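Local coordinates for glycosyl transferase family 8 (Streptococcus pneumoniae, PDB 5GVV), which transfers galactose from UDP-galactose to the terminal glucose of the already glycosylated serine-rich repeat protein PsrP, as the third step of its O-glycosylation, at residues V139-A143 / Q178-N182; Q298-V302 / I401-M405; A308-M312 / V327-P333. One frame throughout, in Å; residues are numbered along the deposited sequence.

Interaction 1: V139-A143 / Q178-N182; sequences VGFNA and QSILN
The amide of Asn182 lies over one face of the Phe141 ring, with OD1 3.1 Å above the ring plane and displaced toward the rim, and the two planes tilted 33° apart; the ring of Tyr189 meets that of Phe141 edge-to-face. Both ends of the same amide grip the backbone of Phe141. Asn182 OD1 accepts the N-H of Phe141 on a lone pair, 2.8 Å from Phe141 N, and ND2 gives a nearly straight bond to Phe141 O, also on a lone pair. The second hydrogen of Asn182 ND2 goes to Gln178 O, one turn back, at 3.0 Å, which fixes the rotation of the amide. Gln178 O thereby accepts twice, from N and ND2 of Asn182, on opposite faces of its carbonyl plane. In this GT-A domain, the grip joins helix 176-185 to the loop that leads into strand 145-149, beside the site of UDP and manganese. Gln178 reaches over with CG anti to the backbone N (chi1 -178°), and its OE1 accepts the N-H of Ala143 from above the carbonyl plane, 3.1 Å from Ala143 N. Two waters link the Gln178 amide to Asn142 ND2, while Asn142 OD1 is held by Gly144 N and Asn197 ND2. Ala143 CB packs on Leu181 CD1, 3.7 Å away.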
loop_
_atom_site.group_PDB
_atom_site.type_symbol
_atom_site.label_atom_id
_atom_site.label_comp_id
_atom_site.label_asym_id
_atom_site.label_seq_id
_atom_site.Cartn_x
_atom_site.Cartn_y
_atom_site.Cartn_z
ATOM N N VAL A 139 -20.025 -20.015 -16.647
ATOM C CA VAL A 139 -21.037 -19.652 -17.625
ATOM C C VAL A 139 -20.879 -18.181 -18.011
ATOM O O VAL A 139 -20.521 -17.343 -17.177
ATOM C CB VAL A 139 -22.456 -19.954 -17.093
ATOM C CG1 VAL A 139 -22.775 -19.086 -15.889
ATOM C CG2 VAL A 139 -23.501 -19.772 -18.185
ATOM N N GLY A 140 -21.116 -17.874 -19.283
ATOM C CA GLY A 140 -20.992 -16.509 -19.761
ATOM C C GLY A 140 -19.563 -16.009 -19.724
ATOM O O GLY A 140 -18.618 -16.800 -19.698
ATOM N N PHE A 141 -19.409 -14.688 -19.715
ATOM C CA PHE A 141 -18.089 -14.075 -19.770
ATOM C C PHE A 141 -17.577 -13.621 -18.404
ATOM O O PHE A 141 -18.363 -13.380 -17.481
ATOM C CB PHE A 141 -18.099 -12.892 -20.739
ATOM C CG PHE A 141 -19.145 -11.854 -20.431
ATOM C CD1 PHE A 141 -18.899 -10.853 -19.501
ATOM C CD2 PHE A 141 -20.363 -11.861 -21.096
ATOM C CE1 PHE A 141 -19.855 -9.890 -19.221
ATOM C CE2 PHE A 141 -21.326 -10.899 -20.823
ATOM C CZ PHE A 141 -21.071 -9.912 -19.880
ATOM N N ASN A 142 -16.258 -13.496 -18.281
ATOM C CA ASN A 142 -15.678 -12.899 -17.082
ATOM C C ASN A 142 -15.707 -11.377 -17.198
ATOM O O ASN A 142 -15.377 -10.826 -18.246
ATOM C CB ASN A 142 -14.252 -13.390 -16.851
ATOM C CG ASN A 142 -13.617 -12.770 -15.621
ATOM O OD1 ASN A 142 -13.067 -11.672 -15.680
ATOM N ND2 ASN A 142 -13.691 -13.472 -14.497
ATOM N N ALA A 143 -16.088 -10.701 -16.120
ATOM C CA ALA A 143 -16.346 -9.263 -16.166
ATOM C C ALA A 143 -15.120 -8.405 -15.876
ATOM O O ALA A 143 -15.205 -7.173 -15.891
ATOM C CB ALA A 143 -17.463 -8.910 -15.202
ATOM N N GLN A 178 -21.077 -9.652 -11.910
ATOM C CA GLN A 178 -20.780 -10.433 -13.098
ATOM C C GLN A 178 -22.024 -11.181 -13.562
ATOM O O GLN A 178 -22.351 -11.174 -14.752
ATOM C CB GLN A 178 -19.637 -11.408 -12.820
ATOM C CG GLN A 178 -19.221 -12.237 -14.026
ATOM C CD GLN A 178 -17.902 -12.947 -13.813
ATOM O OE1 GLN A 178 -16.882 -12.311 -13.552
ATOM N NE2 GLN A 178 -17.914 -14.269 -13.923
ATOM N N SER A 179 -22.715 -11.822 -12.622
ATOM C CA SER A 179 -23.982 -12.490 -12.918
ATOM C C SER A 179 -25.002 -11.510 -13.493
ATOM O O SER A 179 -25.789 -11.861 -14.375
ATOM C CB SER A 179 -24.555 -13.149 -11.660
ATOM O OG SER A 179 -23.790 -14.269 -11.259
ATOM N N ILE A 180 -24.983 -10.279 -12.986
ATOM C CA ILE A 180 -25.894 -9.239 -13.454
ATOM C C ILE A 180 -25.568 -8.831 -14.891
ATOM O O ILE A 180 -26.466 -8.686 -15.726
ATOM C CB ILE A 180 -25.833 -7.988 -12.551
ATOM C CG1 ILE A 180 -26.171 -8.345 -11.098
ATOM C CG2 ILE A 180 -26.761 -6.907 -13.078
ATOM C CD1 ILE A 180 -27.494 -9.074 -10.931
ATOM N N LEU A 181 -24.280 -8.639 -15.167
ATOM C CA LEU A 181 -23.821 -8.239 -16.497
ATOM C C LEU A 181 -24.161 -9.282 -17.568
ATOM O O LEU A 181 -24.566 -8.935 -18.681
ATOM C CB LEU A 181 -22.313 -7.972 -16.476
ATOM C CG LEU A 181 -21.868 -6.654 -15.843
ATOM C CD1 LEU A 181 -20.426 -6.733 -15.380
ATOM C CD2 LEU A 181 -22.040 -5.518 -16.827
ATOM N N ASN A 182 -23.997 -10.555 -17.233
ATOM C CA ASN A 182 -24.336 -11.627 -18.159
ATOM C C ASN A 182 -25.844 -11.752 -18.359
ATOM O O ASN A 182 -26.318 -12.031 -19.466
ATOM C CB ASN A 182 -23.751 -12.950 -17.670
ATOM C CG ASN A 182 -22.300 -13.111 -18.053
ATOM O OD1 ASN A 182 -21.986 -13.650 -19.113
ATOM N ND2 ASN A 182 -21.402 -12.629 -17.201
HETATM O O HOH W 1 -15.267 -16.025 -13.690
HETATM O O HOH W 2 -14.063 -11.996 -12.169
#

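Interaction 2: Q298-V302 / I401-M405; sequences QLPEV and IRSYM
Arg402 runs extended from CG to NE (chi2 178°), and Glu301 bends back at chi2 (-90°), which brings guanidinium and carboxylate together as their side chains cross at about a right angle. Glu301 OE2 sits at the guanidinium edge, somewhat tilted from the plane, 3.0 Å from Arg402 NE; this salt bridge, a bent bond, meets the carboxylate on its syn side, with the two planes 52° apart. NH2 adds a weak bond to the same oxygen and another, also weak, to Gln298 O, so the guanidinium is shared between the Glu301 carboxylate and a backbone carbonyl at the end of helix 292-298. Leu299 CD2 covers one face of the guanidinium, 3.7 Å above its centre. The contact flanks the parallel six-stranded sheet of the C-terminal part of the chain: the type I turn from Leu299 to Val302 leads into strand 302-307, and the C-terminal part of helix 395-402 and the turn after it pack against that turn. Beside the ion pair, Ile401 CD1 meets Leu299 CD1 at 3.8 Å, and Ile401 CG2 meets Val302 CG2 at 3.9 Å. The extended side chain of Met405, a selenomethionine, brings CE against Glu301 CG at 3.5 Å and, tighter than usual, against Val302 CG2.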
loop_
_atom_site.group_PDB
_atom_site.type_symbol
_atom_site.label_atom_id
_atom_site.label_comp_id
_atom_site.label_asym_id
_atom_site.label_seq_id
_atom_site.Cartn_x
_atom_site.Cartn_y
_atom_site.Cartn_z
ATOM N N GLN A 298 -12.062 26.963 -12.775
ATOM C CA GLN A 298 -11.502 28.101 -13.503
ATOM C C GLN A 298 -10.098 28.502 -13.057
ATOM O O GLN A 298 -9.363 29.145 -13.815
ATOM C CB GLN A 298 -12.425 29.315 -13.359
ATOM C CG GLN A 298 -13.787 29.138 -14.017
ATOM C CD GLN A 298 -13.680 29.005 -15.520
ATOM O OE1 GLN A 298 -13.107 29.865 -16.186
ATOM N NE2 GLN A 298 -14.220 27.921 -16.063
ATOM N N LEU A 299 -9.729 28.138 -11.831
ATOM C CA LEU A 299 -8.461 28.586 -11.259
ATOM C C LEU A 299 -7.577 27.432 -10.777
ATOM O O LEU A 299 -7.328 27.298 -9.576
ATOM C CB LEU A 299 -8.718 29.573 -10.112
ATOM C CG LEU A 299 -9.363 30.913 -10.487
ATOM C CD1 LEU A 299 -10.250 31.460 -9.365
ATOM C CD2 LEU A 299 -8.298 31.930 -10.855
ATOM N N PRO A 300 -7.074 26.606 -11.716
ATOM C CA PRO A 300 -6.246 25.450 -11.339
ATOM C C PRO A 300 -4.952 25.868 -10.651
ATOM O O PRO A 300 -4.318 25.053 -9.980
ATOM C CB PRO A 300 -5.919 24.802 -12.690
ATOM C CG PRO A 300 -6.048 25.915 -13.689
ATOM C CD PRO A 300 -7.191 26.741 -13.182
ATOM N N GLU A 301 -4.566 27.130 -10.824
ATOM C CA GLU A 301 -3.322 27.627 -10.253
ATOM C C GLU A 301 -3.533 28.267 -8.878
ATOM O O GLU A 301 -2.597 28.809 -8.285
ATOM C CB GLU A 301 -2.665 28.624 -11.206
ATOM C CG GLU A 301 -3.337 29.990 -11.250
ATOM C CD GLU A 301 -4.438 30.093 -12.289
ATOM O OE1 GLU A 301 -5.282 29.178 -12.378
ATOM O OE2 GLU A 301 -4.461 31.105 -13.018
ATOM N N VAL A 302 -4.765 28.207 -8.378
ATOM C CA VAL A 302 -5.057 28.616 -7.009
ATOM C C VAL A 302 -5.325 27.371 -6.172
ATOM O O VAL A 302 -6.068 26.481 -6.595
ATOM C CB VAL A 302 -6.290 29.530 -6.943
ATOM C CG1 VAL A 302 -6.607 29.886 -5.509
ATOM C CG2 VAL A 302 -6.057 30.790 -7.743
ATOM N N ILE A 401 -9.564 37.384 -8.165
ATOM C CA ILE A 401 -8.582 36.505 -7.539
ATOM C C ILE A 401 -7.231 36.546 -8.267
ATOM O O ILE A 401 -6.180 36.632 -7.627
ATOM C CB ILE A 401 -9.117 35.058 -7.434
ATOM C CG1 ILE A 401 -10.268 35.003 -6.421
ATOM C CG2 ILE A 401 -8.014 34.107 -7.019
ATOM C CD1 ILE A 401 -11.062 33.705 -6.425
ATOM N N ARG A 402 -7.263 36.509 -9.598
ATOM C CA ARG A 402 -6.036 36.581 -10.393
ATOM C C ARG A 402 -5.263 37.891 -10.230
ATOM O O ARG A 402 -4.055 37.936 -10.483
ATOM C CB ARG A 402 -6.327 36.311 -11.872
ATOM C CG ARG A 402 -6.307 34.827 -12.221
ATOM C CD ARG A 402 -6.633 34.553 -13.676
ATOM N NE ARG A 402 -6.360 33.155 -14.014
ATOM C CZ ARG A 402 -7.280 32.289 -14.430
ATOM N NH1 ARG A 402 -8.541 32.675 -14.575
ATOM N NH2 ARG A 402 -6.941 31.038 -14.715
ATOM N N SER A 403 -5.947 38.948 -9.801
ATOM C CA SER A 403 -5.292 40.240 -9.595
ATOM C C SER A 403 -4.347 40.192 -8.393
ATOM O O SER A 403 -3.443 41.023 -8.270
ATOM C CB SER A 403 -6.325 41.361 -9.418
ATOM O OG SER A 403 -6.838 41.394 -8.095
ATOM N N TYR A 404 -4.548 39.213 -7.515
ATOM C CA TYR A 404 -3.705 39.069 -6.329
ATOM C C TYR A 404 -2.427 38.288 -6.619
ATOM O O TYR A 404 -1.512 38.245 -5.789
ATOM C CB TYR A 404 -4.491 38.427 -5.186
ATOM C CG TYR A 404 -5.514 39.365 -4.597
ATOM C CD1 TYR A 404 -6.804 39.425 -5.108
ATOM C CD2 TYR A 404 -5.184 40.206 -3.541
ATOM C CE1 TYR A 404 -7.739 40.288 -4.580
ATOM C CE2 TYR A 404 -6.112 41.072 -3.007
ATOM C CZ TYR A 404 -7.385 41.108 -3.529
ATOM O OH TYR A 404 -8.317 41.971 -3.004
HETATM N N MSE A 405 -2.318 37.773 -7.801
HETATM C CA MSE A 405 -1.147 37.065 -8.101
HETATM C C MSE A 405 -0.021 37.782 -8.697
HETATM O O MSE A 405 -0.186 38.566 -9.626
HETATM C CB MSE A 405 -1.460 36.074 -9.213
HETATM C CG MSE A 405 -2.661 35.244 -8.908
HETATM SE SE MSE A 405 -2.965 33.972 -10.393
HETATM C CE MSE A 405 -4.313 32.879 -9.572
#

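Interaction 3: A308-M312 / V327-P333; sequences AYTNM and VYPNSLP
Ser331 N gives Ala308 O the shortest of the backbone bonds here, 2.8 Å from N to O, and it arrives in the carbonyl plane. It extends the pairing of two parallel strands of a Rossmann-like six-stranded alpha/beta sheet, 302-307 and the outermost 325-328, past their C-terminal ends: Ala308 N bonds to Tyr328 O at 3.2 Å, so Ala308 is held through both its N-H and its C=O. Asn330 N reaches Thr310 O at 2.9 Å from above that carbonyl plane. The positive phi of Asn330 (58°) then turns the chain on toward Ser331, whose N returns to Ala308 O. The Asn330 side chain comes back to the same loop, where ND2 makes a nearly straight bond to Asn311 OD1 at 3.0 Å; the donor is tilted out of the Asn311 carbonyl plane, and the two amides stand almost perpendicular, at 86°.

Apolar groups close both ends of this polar strip. At one end, Met312, a selenomethionine with an extended chain, slides past Val327, placing SE 3.4 Å from Val327 CG1, while its CG packs on Pro329 CB, the Met312 and Pro329 side chains crossing at about a right angle. Leu317 of helix 314-317 touches both Met312 and Val327, and Phe238 of the second subunit packs on Val327. At the other end, where Leu332 is the N-cap of helix 333-342, Tyr309 lies along the backbone with its CA directed at Ser331 O in a CA-H...O contact. Pro333 covers one face of the Tyr309 ring in a CH-pi contact, its CD 4.0 Å from the ring centroid.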
loop_
_atom_site.group_PDB
_atom_site.type_symbol
_atom_site.label_atom_id
_atom_site.label_comp_id
_atom_site.label_asym_id
_atom_site.label_seq_id
_atom_site.Cartn_x
_atom_site.Cartn_y
_atom_site.Cartn_z
ATOM N N ALA A 308 -13.813 23.316 7.958
ATOM C CA ALA A 308 -15.030 23.268 8.760
ATOM C C ALA A 308 -14.673 22.705 10.123
ATOM O O ALA A 308 -13.649 22.034 10.264
ATOM C CB ALA A 308 -16.094 22.413 8.091
ATOM N N TYR A 309 -15.508 22.978 11.120
ATOM C CA TYR A 309 -15.268 22.498 12.477
ATOM C C TYR A 309 -16.079 21.231 12.736
ATOM O O TYR A 309 -16.136 20.738 13.862
ATOM C CB TYR A 309 -15.670 23.569 13.502
ATOM C CG TYR A 309 -14.788 24.805 13.534
ATOM C CD1 TYR A 309 -13.517 24.800 12.972
ATOM C CD2 TYR A 309 -15.234 25.981 14.135
ATOM C CE1 TYR A 309 -12.712 25.934 13.008
ATOM C CE2 TYR A 309 -14.437 27.117 14.174
ATOM C CZ TYR A 309 -13.180 27.087 13.610
ATOM O OH TYR A 309 -12.386 28.216 13.654
ATOM N N THR A 310 -16.699 20.700 11.690
ATOM C CA THR A 310 -17.635 19.593 11.845
ATOM C C THR A 310 -17.606 18.700 10.611
ATOM O O THR A 310 -16.812 18.936 9.695
ATOM C CB THR A 310 -19.071 20.132 12.058
ATOM O OG1 THR A 310 -20.003 19.044 12.119
ATOM C CG2 THR A 310 -19.455 21.050 10.920
ATOM N N ASN A 311 -18.459 17.674 10.591
ATOM C CA ASN A 311 -18.592 16.815 9.414
ATOM C C ASN A 311 -19.032 17.624 8.199
ATOM O O ASN A 311 -19.750 18.612 8.342
ATOM C CB ASN A 311 -19.608 15.699 9.668
ATOM C CG ASN A 311 -19.068 14.609 10.567
ATOM O OD1 ASN A 311 -17.917 14.198 10.438
ATOM N ND2 ASN A 311 -19.900 14.136 11.487
HETATM N N MSE A 312 -18.615 17.206 7.008
HETATM C CA MSE A 312 -18.962 17.943 5.797
HETATM C C MSE A 312 -19.922 17.156 4.915
HETATM O O MSE A 312 -19.896 15.924 4.888
HETATM C CB MSE A 312 -17.707 18.305 4.998
HETATM C CG MSE A 312 -16.866 19.442 5.578
HETATM SE SE MSE A 312 -15.291 19.634 4.456
HETATM C CE MSE A 312 -14.565 21.306 5.141
ATOM N N VAL A 327 -9.805 20.088 1.536
ATOM C CA VAL A 327 -11.015 20.109 2.338
ATOM C C VAL A 327 -10.680 19.552 3.733
ATOM O O VAL A 327 -10.075 18.481 3.843
ATOM C CB VAL A 327 -12.075 19.267 1.599
ATOM C CG1 VAL A 327 -12.836 18.351 2.527
ATOM C CG2 VAL A 327 -13.010 20.166 0.783
ATOM N N TYR A 328 -11.028 20.286 4.792
ATOM C CA TYR A 328 -10.626 19.897 6.144
ATOM C C TYR A 328 -11.817 19.720 7.080
ATOM O O TYR A 328 -12.066 20.581 7.931
ATOM C CB TYR A 328 -9.719 20.958 6.772
ATOM C CG TYR A 328 -8.491 21.360 5.986
ATOM C CD1 TYR A 328 -8.571 22.316 4.977
ATOM C CD2 TYR A 328 -7.244 20.829 6.289
ATOM C CE1 TYR A 328 -7.450 22.709 4.276
ATOM C CE2 TYR A 328 -6.115 21.210 5.586
ATOM C CZ TYR A 328 -6.225 22.157 4.588
ATOM O OH TYR A 328 -5.110 22.556 3.879
ATOM N N PRO A 329 -12.547 18.604 6.954
ATOM C CA PRO A 329 -13.670 18.430 7.878
ATOM C C PRO A 329 -13.165 18.218 9.305
ATOM O O PRO A 329 -12.027 17.773 9.486
ATOM C CB PRO A 329 -14.353 17.160 7.363
ATOM C CG PRO A 329 -13.248 16.380 6.680
ATOM C CD PRO A 329 -12.347 17.431 6.077
ATOM N N ASN A 330 -13.990 18.553 10.293
ATOM C CA ASN A 330 -13.664 18.291 11.692
ATOM C C ASN A 330 -12.360 18.929 12.163
ATOM O O ASN A 330 -11.588 18.313 12.900
ATOM C CB ASN A 330 -13.644 16.778 11.947
ATOM C CG ASN A 330 -15.010 16.147 11.771
ATOM O OD1 ASN A 330 -15.975 16.553 12.418
ATOM N ND2 ASN A 330 -15.105 15.166 10.876
ATOM N N SER A 331 -12.113 20.162 11.729
ATOM C CA SER A 331 -10.923 20.884 12.163
ATOM C C SER A 331 -11.283 21.693 13.406
ATOM O O SER A 331 -12.388 21.555 13.945
ATOM C CB SER A 331 -10.417 21.789 11.040
ATOM O OG SER A 331 -9.131 22.306 11.326
ATOM N N LEU A 332 -10.354 22.522 13.873
ATOM C CA LEU A 332 -10.569 23.316 15.083
ATOM C C LEU A 332 -9.933 24.700 14.910
ATOM O O LEU A 332 -9.077 24.877 14.041
ATOM C CB LEU A 332 -10.001 22.580 16.306
ATOM C CG LEU A 332 -10.704 21.281 16.726
ATOM C CD1 LEU A 332 -9.819 20.428 17.626
ATOM C CD2 LEU A 332 -12.019 21.575 17.424
ATOM N N PRO A 333 -10.366 25.690 15.714
ATOM C CA PRO A 333 -9.880 27.071 15.565
ATOM C C PRO A 333 -8.355 27.248 15.505
ATOM O O PRO A 333 -7.895 28.056 14.699
ATOM C CB PRO A 333 -10.441 27.766 16.805
ATOM C CG PRO A 333 -11.741 27.061 17.045
ATOM C CD PRO A 333 -11.476 25.606 16.686
HETATM O O HOH W 3 -15.375 17.494 14.597
#

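In the fold
The three contacts divide between two parts of one chain. Interaction 1 lies in the GT-A domain, in the loop leading into strand 145-149 and on helix 176-185, close to the nucleotide and metal. Its centre is about 48 Å from that of interaction 2 and about 43 Å from that of interaction 3, on the opposite side of the chain's centre. Interactions 2 and 3 follow later and share the parallel six-stranded sheet: strand 302-307 leaves interaction 2 and runs into interaction 3, which is nested within the loop that interaction 2 closes. Their centres are about 24 Å apart. Thus one contact borders the catalytic pocket, while the other two hold opposite ends of a strand far from it, interaction 3 also facing the second subunit.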